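Local atomic coordinates of oxidoreductase (Methanosarcina mazei, PDB entry 3KA7), a protein that binds flavin-adenine dinucleotide in a Rossmann-type domain and is probably an oxidoreductase of the flavin-containing amine oxidoreductase family. Residues L10-K21 against L65-E73; V26-T35 against G211-V219. All coordinates share one frame; numbering follows the deposited sequence.

Contact 1 of 2, residues L10-K21 against L65-E73. With FAD (flavin-adenine dinucleotide), chain B.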
# COMPACT_ATOMS: atom_id res chain seq x y z
N LEU A 10 4.42 -9.55 -2.38
CA LEU A 10 5.61 -8.74 -2.60
C LEU A 10 6.64 -8.95 -1.49
O LEU A 10 7.84 -9.11 -1.76
CB LEU A 10 5.21 -7.27 -2.73
CG LEU A 10 6.37 -6.29 -2.90
CD1 LEU A 10 7.10 -6.52 -4.22
CD2 LEU A 10 5.84 -4.88 -2.79
N GLY A 11 6.20 -8.93 -0.24
CA GLY A 11 7.11 -9.17 0.88
C GLY A 11 7.87 -10.50 0.78
O GLY A 11 9.08 -10.55 1.00
N GLY A 12 7.14 -11.57 0.46
CA GLY A 12 7.74 -12.89 0.36
C GLY A 12 8.74 -12.99 -0.77
O GLY A 12 9.81 -13.61 -0.62
N LEU A 13 8.40 -12.37 -1.91
CA LEU A 13 9.29 -12.38 -3.08
C LEU A 13 10.53 -11.51 -2.87
O LEU A 13 11.64 -11.91 -3.27
CB LEU A 13 8.54 -11.95 -4.33
CG LEU A 13 7.42 -12.90 -4.77
CD1 LEU A 13 6.64 -12.31 -5.93
CD2 LEU A 13 7.97 -14.27 -5.14
N LEU A 14 10.37 -10.34 -2.27
CA LEU A 14 11.54 -9.56 -1.84
C LEU A 14 12.46 -10.37 -0.94
O LEU A 14 13.69 -10.36 -1.12
CB LEU A 14 11.10 -8.29 -1.10
CG LEU A 14 10.38 -7.23 -1.95
CD1 LEU A 14 9.89 -6.12 -1.02
CD2 LEU A 14 11.32 -6.65 -3.00
N SER A 15 11.88 -11.05 0.04
CA SER A 15 12.64 -11.91 0.94
C SER A 15 13.35 -13.02 0.20
O SER A 15 14.55 -13.27 0.42
CB SER A 15 11.71 -12.52 1.98
OG SER A 15 11.18 -11.50 2.81
N ALA A 16 12.62 -13.70 -0.68
CA ALA A 16 13.20 -14.82 -1.43
C ALA A 16 14.35 -14.35 -2.32
O ALA A 16 15.40 -15.03 -2.42
CB ALA A 16 12.12 -15.52 -2.25
N ALA A 17 14.15 -13.21 -2.98
CA ALA A 17 15.20 -12.65 -3.85
C ALA A 17 16.47 -12.34 -3.06
O ALA A 17 17.56 -12.75 -3.46
CB ALA A 17 14.70 -11.41 -4.58
N ARG A 18 16.33 -11.65 -1.93
CA ARG A 18 17.50 -11.32 -1.12
C ARG A 18 18.15 -12.56 -0.48
O ARG A 18 19.38 -12.68 -0.46
CB ARG A 18 17.15 -10.29 -0.04
CG ARG A 18 18.34 -9.92 0.85
CD ARG A 18 19.32 -9.03 0.11
NE ARG A 18 20.62 -8.97 0.78
CZ ARG A 18 21.60 -9.85 0.59
NH1 ARG A 18 21.43 -10.87 -0.25
NH2 ARG A 18 22.74 -9.71 1.24
N LEU A 19 17.34 -13.46 0.06
CA LEU A 19 17.89 -14.66 0.71
C LEU A 19 18.63 -15.58 -0.27
O LEU A 19 19.66 -16.17 0.08
CB LEU A 19 16.81 -15.46 1.43
CG LEU A 19 16.25 -14.79 2.68
CD1 LEU A 19 15.01 -15.56 3.13
CD2 LEU A 19 17.30 -14.72 3.80
N SER A 20 18.10 -15.71 -1.47
CA SER A 20 18.75 -16.55 -2.48
C SER A 20 20.08 -15.94 -2.94
O SER A 20 21.07 -16.63 -3.15
CB SER A 20 17.82 -16.84 -3.66
OG SER A 20 17.53 -15.68 -4.40
N LYS A 21 20.09 -14.62 -3.11
CA LYS A 21 21.32 -13.93 -3.44
C LYS A 21 22.35 -14.07 -2.32
O LYS A 21 23.56 -14.15 -2.55
CB LYS A 21 21.03 -12.46 -3.68
CG LYS A 21 22.18 -11.70 -4.31
CD LYS A 21 21.84 -10.23 -4.41
CE LYS A 21 23.10 -9.41 -4.54
NZ LYS A 21 23.86 -9.80 -5.75
N LEU A 65 11.63 0.48 -1.96
CA LEU A 65 11.36 -0.64 -2.86
C LEU A 65 12.29 -0.60 -4.08
O LEU A 65 12.92 -1.60 -4.43
CB LEU A 65 9.89 -0.67 -3.30
CG LEU A 65 9.55 -1.86 -4.20
CD1 LEU A 65 9.84 -3.16 -3.47
CD2 LEU A 65 8.11 -1.83 -4.61
N ALA A 66 12.39 0.57 -4.70
CA ALA A 66 13.26 0.73 -5.86
C ALA A 66 14.68 0.40 -5.47
O ALA A 66 15.42 -0.24 -6.23
CB ALA A 66 13.17 2.15 -6.42
N CYS A 67 15.08 0.82 -4.27
CA CYS A 67 16.42 0.52 -3.78
C CYS A 67 16.64 -0.97 -3.57
O CYS A 67 17.68 -1.52 -3.95
CB CYS A 67 16.69 1.28 -2.49
SG CYS A 67 16.73 3.06 -2.76
N PHE A 68 15.67 -1.63 -2.94
CA PHE A 68 15.73 -3.09 -2.77
C PHE A 68 15.93 -3.80 -4.11
O PHE A 68 16.77 -4.71 -4.23
CB PHE A 68 14.43 -3.59 -2.12
CG PHE A 68 14.58 -4.89 -1.36
CD1 PHE A 68 14.48 -4.92 0.03
CD2 PHE A 68 14.79 -6.09 -2.03
CE1 PHE A 68 14.59 -6.12 0.74
CE2 PHE A 68 14.91 -7.29 -1.33
CZ PHE A 68 14.81 -7.30 0.06
N LEU A 69 15.16 -3.38 -5.11
CA LEU A 69 15.25 -3.97 -6.43
C LEU A 69 16.66 -3.83 -7.02
O LEU A 69 17.18 -4.78 -7.61
CB LEU A 69 14.21 -3.35 -7.36
CG LEU A 69 12.75 -3.71 -7.02
CD1 LEU A 69 11.73 -2.95 -7.89
CD2 LEU A 69 12.54 -5.20 -7.17
N LYS A 70 17.26 -2.65 -6.89
CA LYS A 70 18.66 -2.50 -7.33
C LYS A 70 19.63 -3.36 -6.51
O LYS A 70 20.59 -3.91 -7.05
CB LYS A 70 19.08 -1.03 -7.27
CG LYS A 70 18.37 -0.13 -8.27
CD LYS A 70 18.99 1.27 -8.27
CE LYS A 70 18.36 2.17 -9.32
NZ LYS A 70 18.87 3.57 -9.21
N GLU A 71 19.38 -3.49 -5.21
CA GLU A 71 20.25 -4.29 -4.36
C GLU A 71 20.29 -5.78 -4.72
O GLU A 71 21.32 -6.44 -4.56
CB GLU A 71 19.87 -4.12 -2.89
CG GLU A 71 20.20 -2.73 -2.37
CD GLU A 71 19.78 -2.52 -0.92
OE1 GLU A 71 18.80 -3.16 -0.46
OE2 GLU A 71 20.42 -1.69 -0.24
N VAL A 72 19.16 -6.30 -5.20
CA VAL A 72 19.08 -7.70 -5.62
C VAL A 72 19.27 -7.83 -7.13
O VAL A 72 19.09 -8.91 -7.70
CB VAL A 72 17.78 -8.40 -5.15
CG1 VAL A 72 17.71 -8.42 -3.61
CG2 VAL A 72 16.55 -7.72 -5.76
N GLU A 73 19.63 -6.72 -7.76
CA GLU A 73 19.88 -6.70 -9.20
C GLU A 73 18.68 -7.10 -10.02
O GLU A 73 18.81 -7.75 -11.07
CB GLU A 73 21.07 -7.60 -9.55
CG GLU A 73 22.40 -7.05 -9.08
CD GLU A 73 23.56 -7.92 -9.51
OE1 GLU A 73 23.79 -8.97 -8.87
OE2 GLU A 73 24.24 -7.55 -10.49
PA FAD B . 0.22 -10.19 0.15
O1A FAD B . -0.73 -10.15 1.31
O2A FAD B . -0.17 -9.41 -1.08
O5B FAD B . 0.46 -11.72 -0.27
C5B FAD B . 0.26 -12.76 0.68
C4B FAD B . 0.32 -14.05 -0.14
O4B FAD B . 0.23 -15.19 0.68
C3B FAD B . -0.83 -14.12 -1.14
O3B FAD B . -0.34 -14.30 -2.46
C2B FAD B . -1.65 -15.32 -0.67
O2B FAD B . -2.28 -16.02 -1.73
C1B FAD B . -0.61 -16.16 0.06
N9A FAD B . -1.14 -17.03 1.12
C8A FAD B . -2.09 -16.76 2.08
N7A FAD B . -2.20 -17.85 2.88
C5A FAD B . -1.33 -18.79 2.43
C6A FAD B . -1.04 -20.09 2.84
N6A FAD B . -1.59 -20.57 3.95
N1A FAD B . -0.08 -20.81 2.16
C2A FAD B . 0.58 -20.27 1.07
N3A FAD B . 0.29 -18.99 0.66
C4A FAD B . -0.66 -18.28 1.33
N1 FAD B . 0.54 -0.27 -2.37
C2 FAD B . 1.37 0.62 -3.02
O2 FAD B . 2.57 0.69 -2.71
N3 FAD B . 0.84 1.46 -3.99
C4 FAD B . -0.51 1.41 -4.32
O4 FAD B . -0.98 2.14 -5.18
C4X FAD B . -1.34 0.52 -3.66
N5 FAD B . -2.69 0.47 -3.97
C5X FAD B . -3.51 -0.43 -3.31
C6 FAD B . -4.87 -0.50 -3.62
C7 FAD B . -5.69 -1.42 -2.98
C7M FAD B . -7.16 -1.47 -3.33
C8 FAD B . -5.14 -2.27 -2.03
C8M FAD B . -5.99 -3.28 -1.31
C9 FAD B . -3.79 -2.20 -1.71
C9A FAD B . -2.97 -1.28 -2.36
N10 FAD B . -1.61 -1.21 -2.04
C10 FAD B . -0.80 -0.32 -2.69
C1' FAD B . -1.02 -2.05 -0.95
C2' FAD B . -0.32 -3.25 -1.59
O2' FAD B . -1.16 -3.83 -2.58
C3' FAD B . 0.01 -4.27 -0.49
O3' FAD B . 0.59 -3.59 0.62
C4' FAD B . 0.96 -5.39 -0.90
O4' FAD B . 0.59 -5.99 -2.12
C5' FAD B . 0.88 -6.45 0.20
O5' FAD B . 1.96 -7.33 0.00
P FAD B . 2.32 -8.41 1.11
O1P FAD B . 3.82 -8.58 1.15
O2P FAD B . 1.68 -8.08 2.45
O3P FAD B . 1.72 -9.81 0.60
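Leu14 and Phe68 meet where the dinucleotide-binding helix of the Rossmann-type fold, 10-21, packs on the helix that ends at Glu71. The two axes run in roughly the same direction, 31° apart and 10.5 Å at their closest, and the side chains of Leu14, Phe68 and Val72 fill the space between them. Leu14 can be followed outward. Its CB sits over one face of the Phe68 ring, displaced toward the rim, as a CH-pi contact 4.2 Å from the ring centroid. Because CG lies anti to the carbonyl carbon (chi1 -67°), the fork opens toward Leu65: CD1 touches Leu65 CD1, and CD2 reaches both that methyl and, at 3.6 Å, Phe68 CD2. Val416 and Met417 of helix 408-421 also pack on Phe68. One turn further along, Arg18 CB comes obliquely to Phe68 CZ, while Val72 CG1 rests 3.8 Å from Arg18 CA. The start of helix 10-21 serves the cofactor: Gly11 N donates to FAD O1P at 2.8 Å, and a side chain at this glycine would collide with that phosphate oxygen. At the far end, where a Schellman motif with Glu73 at positive phi closes the second helix, the Lys21 chain passes Val72 CA and Glu71 O before bending at its last torsion, and NZ forms a weak salt-bridge hydrogen bond of 3.2 Å with Glu73 OE1.

Contact 2 of 2, residues V26-T35 against G211-V219. With FAD (flavin-adenine dinucleotide), chain B.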
# COMPACT_ATOMS: atom_id res chain seq x y z
N VAL A 26 16.28 -21.47 -0.95
CA VAL A 26 14.96 -20.89 -0.70
C VAL A 26 13.86 -21.55 -1.53
O VAL A 26 14.00 -21.72 -2.75
CB VAL A 26 14.94 -19.36 -0.96
CG1 VAL A 26 16.02 -18.65 -0.16
CG2 VAL A 26 15.08 -19.05 -2.43
N GLU A 27 12.77 -21.92 -0.86
CA GLU A 27 11.57 -22.37 -1.56
C GLU A 27 10.40 -21.53 -1.08
O GLU A 27 10.23 -21.35 0.13
CB GLU A 27 11.30 -23.84 -1.28
CG GLU A 27 12.43 -24.74 -1.74
CD GLU A 27 12.04 -26.19 -1.70
OE1 GLU A 27 10.96 -26.53 -2.24
OE2 GLU A 27 12.82 -26.99 -1.14
N VAL A 28 9.61 -21.03 -2.03
CA VAL A 28 8.44 -20.21 -1.73
C VAL A 28 7.19 -21.02 -2.00
O VAL A 28 7.09 -21.63 -3.05
CB VAL A 28 8.39 -18.97 -2.64
CG1 VAL A 28 7.25 -18.04 -2.20
CG2 VAL A 28 9.75 -18.24 -2.61
N PHE A 29 6.24 -21.02 -1.07
CA PHE A 29 4.98 -21.74 -1.26
C PHE A 29 3.81 -20.76 -1.32
O PHE A 29 3.55 -20.04 -0.37
CB PHE A 29 4.78 -22.76 -0.15
CG PHE A 29 5.86 -23.82 -0.10
CD1 PHE A 29 5.65 -25.06 -0.68
CD2 PHE A 29 7.08 -23.55 0.48
CE1 PHE A 29 6.65 -26.03 -0.65
CE2 PHE A 29 8.09 -24.52 0.51
CZ PHE A 29 7.87 -25.75 -0.06
N GLU A 30 3.13 -20.74 -2.46
CA GLU A 30 2.00 -19.83 -2.69
C GLU A 30 0.73 -20.64 -2.96
O GLU A 30 0.72 -21.56 -3.80
CB GLU A 30 2.30 -18.91 -3.87
CG GLU A 30 1.07 -18.22 -4.45
CD GLU A 30 0.41 -17.29 -3.45
OE1 GLU A 30 1.17 -16.59 -2.74
OE2 GLU A 30 -0.83 -17.28 -3.34
N ARG A 31 -0.35 -20.27 -2.27
CA ARG A 31 -1.61 -21.00 -2.35
C ARG A 31 -2.37 -20.81 -3.66
O ARG A 31 -3.04 -21.73 -4.13
CB ARG A 31 -2.50 -20.62 -1.16
CG ARG A 31 -3.63 -21.58 -0.88
CD ARG A 31 -4.53 -21.02 0.22
NE ARG A 31 -5.11 -19.78 -0.24
CZ ARG A 31 -6.35 -19.67 -0.69
NH1 ARG A 31 -7.16 -20.72 -0.70
NH2 ARG A 31 -6.78 -18.49 -1.11
N LEU A 32 -2.27 -19.62 -4.25
CA LEU A 32 -2.98 -19.30 -5.49
C LEU A 32 -2.24 -19.83 -6.72
O LEU A 32 -1.09 -20.27 -6.60
CB LEU A 32 -3.18 -17.79 -5.62
CG LEU A 32 -4.08 -17.13 -4.56
CD1 LEU A 32 -4.07 -15.61 -4.71
CD2 LEU A 32 -5.49 -17.68 -4.67
N PRO A 33 -2.90 -19.81 -7.89
CA PRO A 33 -2.25 -20.26 -9.13
C PRO A 33 -1.14 -19.34 -9.62
O PRO A 33 -0.32 -19.74 -10.44
CB PRO A 33 -3.39 -20.27 -10.15
CG PRO A 33 -4.64 -20.30 -9.34
CD PRO A 33 -4.33 -19.56 -8.08
N ILE A 34 -1.12 -18.10 -9.12
CA ILE A 34 -0.10 -17.15 -9.53
C ILE A 34 0.52 -16.48 -8.31
O ILE A 34 -0.04 -16.51 -7.21
CB ILE A 34 -0.67 -16.05 -10.44
CG1 ILE A 34 -1.63 -15.15 -9.66
CG2 ILE A 34 -1.32 -16.67 -11.69
CD1 ILE A 34 -2.07 -13.92 -10.44
N THR A 35 1.67 -15.86 -8.53
CA THR A 35 2.40 -15.17 -7.47
C THR A 35 2.00 -13.69 -7.49
O THR A 35 1.41 -13.19 -8.46
CB THR A 35 3.91 -15.22 -7.74
OG1 THR A 35 4.15 -14.68 -9.04
CG2 THR A 35 4.43 -16.68 -7.68
N GLY A 211 16.63 -20.28 -6.32
CA GLY A 211 15.44 -20.39 -5.50
C GLY A 211 14.32 -21.03 -6.28
O GLY A 211 14.30 -20.97 -7.52
N LYS A 212 13.37 -21.64 -5.57
CA LYS A 212 12.24 -22.29 -6.22
C LYS A 212 10.92 -21.70 -5.73
O LYS A 212 10.78 -21.42 -4.54
CB LYS A 212 12.25 -23.79 -5.89
CG LYS A 212 13.49 -24.49 -6.38
CD LYS A 212 13.46 -25.95 -5.95
CE LYS A 212 14.28 -26.84 -6.86
NZ LYS A 212 14.10 -28.27 -6.47
N ILE A 213 9.97 -21.53 -6.64
CA ILE A 213 8.62 -21.06 -6.28
C ILE A 213 7.53 -22.05 -6.65
O ILE A 213 7.44 -22.49 -7.79
CB ILE A 213 8.30 -19.75 -6.97
CG1 ILE A 213 9.33 -18.68 -6.60
CG2 ILE A 213 6.87 -19.31 -6.64
CD1 ILE A 213 9.05 -17.33 -7.24
N HIS A 214 6.68 -22.38 -5.68
CA HIS A 214 5.64 -23.38 -5.85
C HIS A 214 4.27 -22.77 -5.70
O HIS A 214 3.90 -22.39 -4.59
CB HIS A 214 5.78 -24.47 -4.77
CG HIS A 214 7.14 -25.10 -4.71
ND1 HIS A 214 7.66 -25.85 -5.75
CD2 HIS A 214 8.07 -25.11 -3.74
CE1 HIS A 214 8.86 -26.27 -5.42
NE2 HIS A 214 9.14 -25.84 -4.21
N THR A 215 3.51 -22.71 -6.79
CA THR A 215 2.14 -22.21 -6.74
C THR A 215 1.15 -23.35 -6.50
O THR A 215 1.49 -24.53 -6.64
CB THR A 215 1.78 -21.44 -8.02
OG1 THR A 215 1.94 -22.29 -9.16
CG2 THR A 215 2.67 -20.21 -8.18
N GLY A 216 -0.07 -23.01 -6.11
CA GLY A 216 -1.09 -24.02 -5.86
C GLY A 216 -0.73 -24.89 -4.67
O GLY A 216 -1.14 -26.05 -4.58
N GLN A 217 0.03 -24.32 -3.73
CA GLN A 217 0.39 -25.05 -2.53
C GLN A 217 0.08 -24.25 -1.28
O GLN A 217 0.69 -23.22 -1.01
CB GLN A 217 1.87 -25.44 -2.54
CG GLN A 217 2.25 -26.39 -3.66
CD GLN A 217 3.42 -27.26 -3.29
OE1 GLN A 217 3.68 -27.48 -2.11
NE2 GLN A 217 4.12 -27.77 -4.29
N GLU A 218 -0.86 -24.75 -0.49
CA GLU A 218 -1.22 -24.07 0.74
C GLU A 218 -0.44 -24.59 1.94
O GLU A 218 -0.41 -25.80 2.21
CB GLU A 218 -2.72 -24.20 1.00
CG GLU A 218 -3.16 -23.53 2.30
CD GLU A 218 -4.67 -23.44 2.42
OE1 GLU A 218 -5.33 -24.49 2.57
OE2 GLU A 218 -5.20 -22.32 2.36
N VAL A 219 0.20 -23.67 2.65
CA VAL A 219 0.89 -24.00 3.89
C VAL A 219 -0.17 -24.15 4.98
O VAL A 219 -0.99 -23.25 5.18
CB VAL A 219 1.94 -22.93 4.24
CG1 VAL A 219 2.56 -23.20 5.61
CG2 VAL A 219 3.03 -22.88 3.15
PA FAD B . 0.22 -10.19 0.15
O1A FAD B . -0.73 -10.15 1.31
O2A FAD B . -0.17 -9.41 -1.08
O5B FAD B . 0.46 -11.72 -0.27
C5B FAD B . 0.26 -12.76 0.68
C4B FAD B . 0.32 -14.05 -0.14
O4B FAD B . 0.23 -15.19 0.68
C3B FAD B . -0.83 -14.12 -1.14
O3B FAD B . -0.34 -14.30 -2.46
C2B FAD B . -1.65 -15.32 -0.67
O2B FAD B . -2.28 -16.02 -1.73
C1B FAD B . -0.61 -16.16 0.06
N9A FAD B . -1.14 -17.03 1.12
C8A FAD B . -2.09 -16.76 2.08
N7A FAD B . -2.20 -17.85 2.88
C5A FAD B . -1.33 -18.79 2.43
C6A FAD B . -1.04 -20.09 2.84
N6A FAD B . -1.59 -20.57 3.95
N1A FAD B . -0.08 -20.81 2.16
C2A FAD B . 0.58 -20.27 1.07
N3A FAD B . 0.29 -18.99 0.66
C4A FAD B . -0.66 -18.28 1.33
N1 FAD B . 0.54 -0.27 -2.37
C2 FAD B . 1.37 0.62 -3.02
O2 FAD B . 2.57 0.69 -2.71
N3 FAD B . 0.84 1.46 -3.99
C4 FAD B . -0.51 1.41 -4.32
O4 FAD B . -0.98 2.14 -5.18
C4X FAD B . -1.34 0.52 -3.66
N5 FAD B . -2.69 0.47 -3.97
C5X FAD B . -3.51 -0.43 -3.31
C6 FAD B . -4.87 -0.50 -3.62
C7 FAD B . -5.69 -1.42 -2.98
C7M FAD B . -7.16 -1.47 -3.33
C8 FAD B . -5.14 -2.27 -2.03
C8M FAD B . -5.99 -3.28 -1.31
C9 FAD B . -3.79 -2.20 -1.71
C9A FAD B . -2.97 -1.28 -2.36
N10 FAD B . -1.61 -1.21 -2.04
C10 FAD B . -0.80 -0.32 -2.69
C1' FAD B . -1.02 -2.05 -0.95
C2' FAD B . -0.32 -3.25 -1.59
O2' FAD B . -1.16 -3.83 -2.58
C3' FAD B . 0.01 -4.27 -0.49
O3' FAD B . 0.59 -3.59 0.62
C4' FAD B . 0.96 -5.39 -0.90
O4' FAD B . 0.59 -5.99 -2.12
C5' FAD B . 0.88 -6.45 0.20
O5' FAD B . 1.96 -7.33 0.00
P FAD B . 2.32 -8.41 1.11
O1P FAD B . 3.82 -8.58 1.15
O2P FAD B . 1.68 -8.08 2.45
O3P FAD B . 1.72 -9.81 0.60
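Phe29 and His214 stand side by side on one face of a parallel strand pair at the edge of the Rossmann-type sheet, their ring planes inclined at 40°. His214 CD2 lies 3.5 Å above the Phe29 ring, toward its rim, whereas Gln217 OE1 meets the same ring at its edge, with the amide steeply turned. At the neighbouring ring atom His214 uses NE2, which donates to Glu27 OE1 at 2.8 Å; the carboxylate oxygen lies near the imidazole plane and is approached on its anti side. Carboxylate and ring are turned 66° against each other. A leucine in place of His214 would probably leave Glu27 OE1 without its donor and the Phe29 face without its flat neighbour. On the reverse face Val28 and Ile213 run alongside each other, and the Thr35 side chain crosses that of Ile213 at about a right angle, CG2 against CG2. Between the two layers of side chains the backbones alternate as donor and acceptor, ending with Glu30 N on His214 O; Gln217 N then reaches Glu30 O from above the carbonyl plane. Beyond the strands both segments grip FAD. Glu30, bent at chi2 (64°), brings OE1 to O3B and OE2 to O2B, the latter at 2.5 Å, and Leu32 N holds OE2 as well. Val219 reads the adenine edge, its N donating to N1A and its O accepting from N6A. Strand 2-6 flanks 25-29 on the side away from 212-214, helices 10-21 and 195-208 pack against the Val28 and Ile213 face, and strand 228-234 meets Phe29 and Val219.

How the contacts relate
From the N terminus, strand 2-6 leads into helix 10-21, and strand 25-29 follows, so the first segments of both contacts belong to one continuous beta-alpha-beta unit. Contact 1 closes the shorter loop, bringing helix 64-71 back onto helix 10-21 across 43 residues. Contact 2 spans 175 residues before 211-219 returns beside 26-35. The segments alternate along the chain, and the two closures therefore cross rather than nest. In space the contacts touch: Ala16 CB packs 3.6 Å from Val28 CG2, and Leu13 meets Ile213. Together they tie sheet and flanking helices round FAD, contact 1 at the diphosphate and contact 2 at the adenosine.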